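Local coordinates for protein L544 (Acanthamoeba polyphaga mimivirus, PDB 4AMQ) that is probably a metal-dependent nucleotidyl transferase of the virus, pairing a nucleotidyltransferase domain with a helical domain, at residues T288-G293 with D336-W341. Residues are numbered along the deposited sequence; the frame is centred on the assembly and turned at random.
Sequences TIYESG and DKIIAW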
# COMPACT_ATOMS: atom_id res chain seq x y z
N THR A 288 7.01 -0.63 5.02
CA THR A 288 7.34 -1.11 3.68
C THR A 288 8.76 -0.73 3.28
O THR A 288 9.52 -1.57 2.80
CB THR A 288 6.35 -0.57 2.63
OG1 THR A 288 5.04 -1.08 2.89
CG2 THR A 288 6.78 -0.98 1.23
N ILE A 289 9.12 0.54 3.48
CA ILE A 289 10.46 0.99 3.13
C ILE A 289 11.50 0.29 3.99
O ILE A 289 12.53 -0.17 3.49
CB ILE A 289 10.60 2.52 3.28
CG1 ILE A 289 9.59 3.24 2.39
CG2 ILE A 289 12.02 2.95 2.92
CD1 ILE A 289 9.56 4.75 2.59
N TYR A 290 11.22 0.19 5.29
CA TYR A 290 12.11 -0.50 6.22
C TYR A 290 12.33 -1.97 5.84
O TYR A 290 13.47 -2.43 5.75
CB TYR A 290 11.57 -0.41 7.65
CG TYR A 290 12.32 -1.26 8.64
CD1 TYR A 290 13.57 -0.89 9.11
CD2 TYR A 290 11.78 -2.45 9.11
CE1 TYR A 290 14.27 -1.67 10.01
CE2 TYR A 290 12.46 -3.24 10.01
CZ TYR A 290 13.71 -2.84 10.46
OH TYR A 290 14.39 -3.62 11.36
N GLU A 291 11.25 -2.69 5.63
CA GLU A 291 11.33 -4.12 5.31
C GLU A 291 12.10 -4.38 4.02
O GLU A 291 12.76 -5.41 3.87
CB GLU A 291 9.94 -4.76 5.25
CG GLU A 291 9.21 -4.74 6.59
CD GLU A 291 7.77 -5.22 6.49
OE1 GLU A 291 7.33 -5.59 5.38
OE2 GLU A 291 7.08 -5.24 7.53
N SER A 292 12.03 -3.43 3.09
CA SER A 292 12.74 -3.56 1.81
C SER A 292 14.24 -3.32 1.97
O SER A 292 15.03 -3.65 1.09
CB SER A 292 12.18 -2.57 0.78
OG SER A 292 12.68 -1.26 1.01
N GLY A 293 14.63 -2.74 3.10
CA GLY A 293 16.02 -2.43 3.35
C GLY A 293 16.48 -1.13 2.72
O GLY A 293 17.60 -1.04 2.24
N ASP A 336 19.43 0.89 15.71
CA ASP A 336 18.65 0.48 16.88
C ASP A 336 17.44 1.39 17.07
O ASP A 336 16.37 0.94 17.44
CB ASP A 336 19.52 0.48 18.14
CG ASP A 336 20.51 -0.66 18.16
OD1 ASP A 336 20.28 -1.67 17.46
OD2 ASP A 336 21.52 -0.56 18.89
N LYS A 337 17.64 2.68 16.81
CA LYS A 337 16.57 3.66 16.86
C LYS A 337 15.48 3.36 15.82
O LYS A 337 14.28 3.38 16.14
CB LYS A 337 17.14 5.06 16.66
CG LYS A 337 16.12 6.18 16.82
CD LYS A 337 16.73 7.53 16.48
CE LYS A 337 17.67 8.03 17.57
NZ LYS A 337 18.08 9.44 17.33
N ILE A 338 15.89 3.07 14.59
CA ILE A 338 14.95 2.77 13.51
C ILE A 338 14.09 1.55 13.85
O ILE A 338 12.87 1.55 13.63
CB ILE A 338 15.70 2.49 12.18
CG1 ILE A 338 16.58 3.68 11.79
CG2 ILE A 338 14.71 2.16 11.07
CD1 ILE A 338 17.28 3.53 10.44
N ILE A 339 14.73 0.53 14.39
CA ILE A 339 14.07 -0.70 14.81
C ILE A 339 13.10 -0.48 15.97
O ILE A 339 11.95 -0.93 15.93
CB ILE A 339 15.12 -1.75 15.22
CG1 ILE A 339 15.95 -2.15 13.99
CG2 ILE A 339 14.45 -2.97 15.86
CD1 ILE A 339 17.23 -2.90 14.34
N ALA A 340 13.55 0.21 17.02
CA ALA A 340 12.71 0.50 18.17
C ALA A 340 11.47 1.29 17.75
O ALA A 340 10.36 1.02 18.21
CB ALA A 340 13.48 1.25 19.23
N TRP A 341 11.68 2.28 16.88
CA TRP A 341 10.57 3.04 16.31
C TRP A 341 9.60 2.14 15.57
O TRP A 341 8.39 2.26 15.72
CB TRP A 341 11.10 4.10 15.34
CG TRP A 341 11.56 5.35 16.00
CD1 TRP A 341 11.22 5.79 17.25
CD2 TRP A 341 12.45 6.34 15.46
NE1 TRP A 341 11.84 6.99 17.51
CE2 TRP A 341 12.60 7.34 16.42
CE3 TRP A 341 13.12 6.45 14.24
CZ2 TRP A 341 13.40 8.46 16.21
CZ3 TRP A 341 13.92 7.56 14.03
CH2 TRP A 341 14.05 8.55 15.01
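In the helical domain, Y290 from the last turn of helix 274-292 reaches across to I338 and I339 near the start of the long helix 334-368. The backbones stay well apart, the nearest CA atoms, those of Y290 and I338, being 8.5 Å from each other, and one aromatic side chain spans the gap. Its CB already points toward helix 334-368, and CG, anti to the backbone N (chi1 171°), sets the ring beside the carbonyl carbon. The methyl CG2 of I338 then sits 3.8 Å from Y290 CD1 and 4.0 Å from Y290 CE1, meeting the ring obliquely, as I339 does. Farther along, the phenol oxygen OH of Y290 comes to 3.4 Å from I339 CG1, a van der Waals contact between hydroxyl and methylene. The contact is thus small helix-helix packing, with 114 Å² buried in total. I338 is buried and also touches L295 and L297, and its carbonyl O is hydrogen-bonded to the hydroxyl of Y286, one turn before Y290. I339, by contrast, is exposed. Just past Y290 the helix closes in a Schellman motif: G293 takes positive phi (83°), and two bonds run back into the last turn, among them G293 N to Y290 O at 2.9 Å. S292 OG donates to I289 O at 2.7 Å, lying 28° out of that carbonyl's plane, and is also hydrogen-bonded to N294 ND2, while the S292 side chain touches I102 and Y103 of strand 99-108.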